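Local structure of ferredoxin-thioredoxin reductase variable chain, chloroplastic (Arabidopsis thaliana, 7C2B) at residues A36-V49 with V96-I110. The protein probably serves as the variable subunit of ferredoxin-thioredoxin reductase, the enzyme that reduces thioredoxins with electrons from reduced ferredoxin. Sequence-based numbering, arbitrary orientation.
Sequences ARVRVTVPLKVYHV and VKFFTHLKEDEFELI. With NO3 (nitrate ion), chain J.
Strands 37-40 and 107-109 pair antiparallel at an axis distance of 4.6 Å, R39 and E108 bonding through both backbone N-H groups, while I110 N to R37 O and T41 N to E106 O extend the ladder. R39 and E108 run side by side on one sheet face, and R39 NH1 forms a salt bridge with E108 OE2 (2.9 Å) from the carboxylate's anti side. That oxygen lies in the guanidinium plane, though the flat groups stand 87° apart. With CG anti to the backbone N (chi1 -180°), R39 also brings NH2 to a second salt bridge, with E61 of strand 61-67. I110 packs CG1 over one face of the R39 guanidinium and CD1 over one face of that of R37, where its CG2 nears NH1. A methionine in place of R39 would probably leave E108 without its cationic mate and E61 with a long, weak ion pair to R37. On the other face, beside V40, V38 CG1 meets F107 CD1 at 3.5 Å. L44 CD2 presses tightly on L102 CD2, and H48 NE2 donates a nearly straight bond (171°) to F99 O, 2.6 Å away. V49 CG2 makes a CH-pi contact over the F98 ring, 3.7 Å from its centroid. Segment 36-49 thus spans the five-stranded antiparallel sheet, consistent with this family's SH3-like fold, between outer strands 107-109 and 94-102, with strand 61-67 flanking 37-40 and F86 of strand 82-90 against V40 and F98.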
loop_
_atom_site.group_PDB
_atom_site.type_symbol
_atom_site.label_atom_id
_atom_site.label_comp_id
_atom_site.label_asym_id
_atom_site.label_seq_id
_atom_site.Cartn_x
_atom_site.Cartn_y
_atom_site.Cartn_z
ATOM N N ALA B 36 9.888 -25.390 8.113
ATOM C CA ALA B 36 8.711 -26.241 8.219
ATOM C C ALA B 36 8.029 -26.402 6.868
ATOM O O ALA B 36 7.993 -25.473 6.058
ATOM C CB ALA B 36 7.716 -25.662 9.226
ATOM N N ARG B 37 7.474 -27.585 6.634
ATOM C CA ARG B 37 6.698 -27.828 5.427
ATOM C C ARG B 37 5.299 -27.242 5.577
ATOM O O ARG B 37 4.673 -27.358 6.634
ATOM C CB ARG B 37 6.620 -29.327 5.137
ATOM C CG ARG B 37 7.990 -30.002 5.080
ATOM C CD ARG B 37 7.882 -31.473 4.714
ATOM N NE ARG B 37 7.098 -31.658 3.498
ATOM C CZ ARG B 37 5.980 -32.376 3.429
ATOM N NH1 ARG B 37 5.512 -32.990 4.513
ATOM N NH2 ARG B 37 5.333 -32.477 2.273
ATOM N N VAL B 38 4.810 -26.609 4.504
ATOM C CA VAL B 38 3.538 -25.901 4.511
ATOM C C VAL B 38 2.771 -26.238 3.239
ATOM O O VAL B 38 3.349 -26.611 2.215
ATOM C CB VAL B 38 3.721 -24.368 4.611
ATOM C CG1 VAL B 38 4.346 -23.980 5.957
ATOM C CG2 VAL B 38 4.561 -23.852 3.461
ATOM N N ARG B 39 1.451 -26.076 3.315
ATOM C CA ARG B 39 0.549 -26.227 2.180
ATOM C C ARG B 39 -0.247 -24.939 2.025
ATOM O O ARG B 39 -0.760 -24.405 3.014
ATOM C CB ARG B 39 -0.399 -27.418 2.393
ATOM C CG ARG B 39 -1.385 -27.678 1.257
ATOM C CD ARG B 39 -2.289 -28.877 1.567
ATOM N NE ARG B 39 -1.520 -30.108 1.753
ATOM C CZ ARG B 39 -1.374 -30.736 2.920
ATOM N NH1 ARG B 39 -1.943 -30.257 4.013
ATOM N NH2 ARG B 39 -0.653 -31.844 2.993
ATOM N N VAL B 40 -0.364 -24.443 0.792
ATOM C CA VAL B 40 -1.154 -23.240 0.557
ATOM C C VAL B 40 -2.630 -23.594 0.638
ATOM O O VAL B 40 -3.091 -24.549 -0.001
ATOM C CB VAL B 40 -0.809 -22.613 -0.804
ATOM C CG1 VAL B 40 -1.722 -21.428 -1.096
ATOM C CG2 VAL B 40 0.652 -22.177 -0.834
ATOM N N THR B 41 -3.386 -22.814 1.405
ATOM C CA THR B 41 -4.755 -23.174 1.751
ATOM C C THR B 41 -5.804 -22.269 1.123
ATOM O O THR B 41 -6.995 -22.431 1.419
ATOM C CB THR B 41 -4.924 -23.169 3.273
ATOM O OG1 THR B 41 -4.440 -21.929 3.797
ATOM C CG2 THR B 41 -4.117 -24.291 3.888
ATOM N N VAL B 42 -5.399 -21.327 0.277
ATOM C CA VAL B 42 -6.310 -20.359 -0.334
ATOM C C VAL B 42 -5.942 -20.212 -1.800
ATOM O O VAL B 42 -4.811 -20.514 -2.204
ATOM C CB VAL B 42 -6.244 -18.983 0.360
ATOM C CG1 VAL B 42 -6.684 -19.079 1.834
ATOM C CG2 VAL B 42 -4.841 -18.399 0.243
ATOM N N PRO B 43 -6.886 -19.756 -2.627
ATOM C CA PRO B 43 -6.544 -19.451 -4.025
ATOM C C PRO B 43 -5.526 -18.326 -4.092
ATOM O O PRO B 43 -5.653 -17.306 -3.411
ATOM C CB PRO B 43 -7.884 -19.036 -4.646
ATOM C CG PRO B 43 -8.940 -19.643 -3.741
ATOM C CD PRO B 43 -8.332 -19.618 -2.362
ATOM N N LEU B 44 -4.506 -18.520 -4.923
ATOM C CA LEU B 44 -3.417 -17.553 -5.007
ATOM C C LEU B 44 -2.688 -17.780 -6.324
ATOM O O LEU B 44 -2.054 -18.822 -6.508
ATOM C CB LEU B 44 -2.472 -17.705 -3.819
ATOM C CG LEU B 44 -1.127 -16.970 -3.967
ATOM C CD1 LEU B 44 -1.338 -15.476 -4.191
ATOM C CD2 LEU B 44 -0.276 -17.224 -2.730
ATOM N N LYS B 45 -2.782 -16.814 -7.235
ATOM C CA LYS B 45 -2.067 -16.861 -8.503
ATOM C C LYS B 45 -0.792 -16.040 -8.398
ATOM O O LYS B 45 -0.800 -14.947 -7.830
ATOM C CB LYS B 45 -2.928 -16.313 -9.647
ATOM C CG LYS B 45 -4.295 -16.983 -9.812
ATOM C CD LYS B 45 -5.153 -16.204 -10.809
ATOM C CE LYS B 45 -6.328 -17.021 -11.323
ATOM N NZ LYS B 45 -7.524 -16.941 -10.424
ATOM N N VAL B 46 0.303 -16.560 -8.952
ATOM C CA VAL B 46 1.550 -15.805 -8.983
ATOM C C VAL B 46 2.068 -15.755 -10.417
ATOM O O VAL B 46 1.793 -16.636 -11.241
ATOM C CB VAL B 46 2.629 -16.359 -8.010
ATOM C CG1 VAL B 46 2.170 -16.199 -6.537
ATOM C CG2 VAL B 46 3.002 -17.806 -8.311
ATOM N N TYR B 47 2.836 -14.708 -10.701
ATOM C CA TYR B 47 3.165 -14.336 -12.065
ATOM C C TYR B 47 4.659 -14.242 -12.328
ATOM O O TYR B 47 5.048 -13.947 -13.461
ATOM C CB TYR B 47 2.491 -12.996 -12.406
ATOM C CG TYR B 47 0.987 -13.084 -12.295
ATOM C CD1 TYR B 47 0.226 -13.589 -13.345
ATOM C CD2 TYR B 47 0.329 -12.698 -11.138
ATOM C CE1 TYR B 47 -1.146 -13.693 -13.251
ATOM C CE2 TYR B 47 -1.046 -12.804 -11.037
ATOM C CZ TYR B 47 -1.774 -13.308 -12.104
ATOM O OH TYR B 47 -3.142 -13.422 -12.014
ATOM N N HIS B 48 5.505 -14.498 -11.332
ATOM C CA HIS B 48 6.940 -14.270 -11.446
ATOM C C HIS B 48 7.749 -15.537 -11.707
ATOM O O HIS B 48 8.977 -15.466 -11.730
ATOM C CB HIS B 48 7.462 -13.607 -10.167
ATOM C CG HIS B 48 7.312 -14.472 -8.953
ATOM N ND1 HIS B 48 6.091 -14.974 -8.550
ATOM C CD2 HIS B 48 8.226 -14.956 -8.084
ATOM C CE1 HIS B 48 6.261 -15.715 -7.470
ATOM N NE2 HIS B 48 7.547 -15.727 -7.171
ATOM N N VAL B 49 7.110 -16.693 -11.875
ATOM C CA VAL B 49 7.873 -17.922 -12.049
ATOM C C VAL B 49 8.451 -17.940 -13.456
ATOM O O VAL B 49 7.747 -17.661 -14.434
ATOM C CB VAL B 49 6.996 -19.150 -11.762
ATOM C CG1 VAL B 49 7.792 -20.428 -11.942
ATOM C CG2 VAL B 49 6.466 -19.073 -10.348
ATOM N N VAL B 96 10.766 -27.056 -11.509
ATOM C CA VAL B 96 11.088 -25.632 -11.503
ATOM C C VAL B 96 10.960 -25.129 -10.070
ATOM O O VAL B 96 9.876 -25.186 -9.481
ATOM C CB VAL B 96 10.186 -24.836 -12.459
ATOM C CG1 VAL B 96 10.421 -23.338 -12.308
ATOM C CG2 VAL B 96 10.450 -25.269 -13.890
ATOM N N LYS B 97 12.068 -24.655 -9.514
ATOM C CA LYS B 97 12.105 -24.169 -8.143
ATOM C C LYS B 97 11.856 -22.671 -8.124
ATOM O O LYS B 97 12.392 -21.937 -8.960
ATOM C CB LYS B 97 13.461 -24.486 -7.514
ATOM C CG LYS B 97 13.674 -23.893 -6.140
ATOM C CD LYS B 97 14.611 -24.769 -5.324
ATOM C CE LYS B 97 16.042 -24.664 -5.789
ATOM N NZ LYS B 97 16.956 -25.439 -4.886
ATOM N N PHE B 98 11.031 -22.219 -7.176
ATOM C CA PHE B 98 10.763 -20.794 -7.047
ATOM C C PHE B 98 10.370 -20.481 -5.614
ATOM O O PHE B 98 10.107 -21.373 -4.806
ATOM C CB PHE B 98 9.667 -20.317 -8.021
ATOM C CG PHE B 98 8.301 -20.922 -7.775
ATOM C CD1 PHE B 98 7.962 -22.148 -8.325
ATOM C CD2 PHE B 98 7.345 -20.247 -7.016
ATOM C CE1 PHE B 98 6.707 -22.710 -8.115
ATOM C CE2 PHE B 98 6.091 -20.803 -6.797
ATOM C CZ PHE B 98 5.767 -22.033 -7.357
ATOM N N PHE B 99 10.342 -19.190 -5.312
ATOM C CA PHE B 99 9.919 -18.688 -4.017
ATOM C C PHE B 99 8.681 -17.827 -4.194
ATOM O O PHE B 99 8.489 -17.195 -5.237
ATOM C CB PHE B 99 11.035 -17.872 -3.351
ATOM C CG PHE B 99 12.335 -18.619 -3.246
ATOM C CD1 PHE B 99 12.530 -19.560 -2.240
ATOM C CD2 PHE B 99 13.348 -18.406 -4.167
ATOM C CE1 PHE B 99 13.717 -20.263 -2.146
ATOM C CE2 PHE B 99 14.545 -19.116 -4.084
ATOM C CZ PHE B 99 14.727 -20.044 -3.070
ATOM N N THR B 100 7.838 -17.820 -3.165
ATOM C CA THR B 100 6.666 -16.963 -3.112
ATOM C C THR B 100 6.539 -16.461 -1.682
ATOM O O THR B 100 6.755 -17.221 -0.735
ATOM C CB THR B 100 5.382 -17.706 -3.539
ATOM O OG1 THR B 100 5.428 -18.003 -4.944
ATOM C CG2 THR B 100 4.150 -16.862 -3.259
ATOM N N HIS B 101 6.212 -15.182 -1.527
ATOM C CA HIS B 101 5.981 -14.596 -0.211
ATOM C C HIS B 101 4.530 -14.795 0.211
ATOM O O HIS B 101 3.608 -14.498 -0.558
ATOM C CB HIS B 101 6.327 -13.108 -0.240
ATOM C CG HIS B 101 7.796 -12.832 -0.310
ATOM N ND1 HIS B 101 8.512 -12.848 -1.492
ATOM C CD2 HIS B 101 8.681 -12.508 0.662
ATOM C CE1 HIS B 101 9.773 -12.550 -1.241
ATOM N NE2 HIS B 101 9.903 -12.342 0.059
ATOM N N LEU B 102 4.331 -15.293 1.439
ATOM C CA LEU B 102 3.000 -15.560 1.974
ATOM C C LEU B 102 2.835 -14.899 3.339
ATOM O O LEU B 102 3.811 -14.588 4.031
ATOM C CB LEU B 102 2.728 -17.070 2.139
ATOM C CG LEU B 102 2.921 -17.996 0.944
ATOM C CD1 LEU B 102 2.487 -19.414 1.338
ATOM C CD2 LEU B 102 2.088 -17.483 -0.199
ATOM N N LYS B 103 1.583 -14.685 3.720
ATOM C CA LYS B 103 1.260 -14.350 5.100
ATOM C C LYS B 103 0.564 -15.535 5.752
ATOM O O LYS B 103 0.156 -16.493 5.086
ATOM C CB LYS B 103 0.402 -13.079 5.190
ATOM C CG LYS B 103 -0.851 -13.065 4.334
ATOM C CD LYS B 103 -1.513 -11.697 4.454
ATOM C CE LYS B 103 -2.598 -11.504 3.422
ATOM N NZ LYS B 103 -3.695 -12.467 3.641
ATOM N N GLU B 104 0.440 -15.452 7.081
ATOM C CA GLU B 104 0.118 -16.627 7.884
ATOM C C GLU B 104 -1.239 -17.220 7.527
ATOM O O GLU B 104 -1.410 -18.441 7.601
ATOM C CB GLU B 104 0.176 -16.278 9.379
ATOM C CG GLU B 104 -0.623 -15.042 9.764
ATOM C CD GLU B 104 -0.904 -14.947 11.260
ATOM O OE1 GLU B 104 -0.168 -15.580 12.055
ATOM O OE2 GLU B 104 -1.860 -14.228 11.640
ATOM N N ASP B 105 -2.206 -16.396 7.125
ATOM C CA ASP B 105 -3.522 -16.946 6.840
ATOM C C ASP B 105 -3.630 -17.554 5.444
ATOM O O ASP B 105 -4.729 -17.927 5.035
ATOM C CB ASP B 105 -4.619 -15.889 7.080
ATOM C CG ASP B 105 -4.573 -14.702 6.112
ATOM O OD1 ASP B 105 -3.784 -14.692 5.142
ATOM O OD2 ASP B 105 -5.368 -13.752 6.329
ATOM N N GLU B 106 -2.526 -17.712 4.713
ATOM C CA GLU B 106 -2.583 -18.312 3.389
ATOM C C GLU B 106 -2.076 -19.748 3.359
ATOM O O GLU B 106 -2.117 -20.384 2.302
ATOM C CB GLU B 106 -1.789 -17.444 2.393
ATOM C CG GLU B 106 -2.398 -16.050 2.276
ATOM C CD GLU B 106 -1.589 -15.096 1.410
ATOM O OE1 GLU B 106 -0.345 -15.232 1.353
ATOM O OE2 GLU B 106 -2.211 -14.198 0.802
ATOM N N PHE B 107 -1.589 -20.277 4.478
ATOM C CA PHE B 107 -1.034 -21.622 4.464
ATOM C C PHE B 107 -1.268 -22.278 5.818
ATOM O O PHE B 107 -1.613 -21.621 6.802
ATOM C CB PHE B 107 0.467 -21.613 4.106
ATOM C CG PHE B 107 1.330 -20.895 5.113
ATOM C CD1 PHE B 107 1.858 -21.572 6.203
ATOM C CD2 PHE B 107 1.614 -19.548 4.965
ATOM C CE1 PHE B 107 2.638 -20.916 7.129
ATOM C CE2 PHE B 107 2.401 -18.879 5.886
ATOM C CZ PHE B 107 2.916 -19.563 6.972
ATOM N N GLU B 108 -1.052 -23.591 5.853
ATOM C CA GLU B 108 -1.097 -24.376 7.078
ATOM C C GLU B 108 0.175 -25.210 7.171
ATOM O O GLU B 108 0.745 -25.620 6.153
ATOM C CB GLU B 108 -2.345 -25.294 7.112
ATOM C CG GLU B 108 -2.231 -26.501 6.175
ATOM C CD GLU B 108 -3.558 -27.194 5.907
ATOM O OE1 GLU B 108 -4.579 -26.801 6.511
ATOM O OE2 GLU B 108 -3.571 -28.132 5.082
ATOM N N LEU B 109 0.632 -25.442 8.401
ATOM C CA LEU B 109 1.730 -26.375 8.620
ATOM C C LEU B 109 1.302 -27.789 8.247
ATOM O O LEU B 109 0.171 -28.203 8.512
ATOM C CB LEU B 109 2.180 -26.340 10.080
ATOM C CG LEU B 109 2.878 -25.072 10.570
ATOM C CD1 LEU B 109 3.271 -25.220 12.030
ATOM C CD2 LEU B 109 4.088 -24.792 9.726
ATOM N N ILE B 110 2.213 -28.536 7.636
ATOM C CA ILE B 110 1.904 -29.899 7.209
ATOM C C ILE B 110 2.139 -30.902 8.333
ATOM O O ILE B 110 1.248 -31.690 8.662
ATOM C CB ILE B 110 2.723 -30.255 5.953
ATOM C CG1 ILE B 110 2.100 -29.603 4.719
ATOM C CG2 ILE B 110 2.784 -31.764 5.765
ATOM C CD1 ILE B 110 2.872 -29.862 3.456
HETATM N N NO3 J . 11.707 -9.492 0.209
HETATM O O1 NO3 J . 11.704 -8.224 0.153
HETATM O O2 NO3 J . 12.038 -10.170 -0.813
HETATM O O3 NO3 J . 11.383 -10.076 1.286
#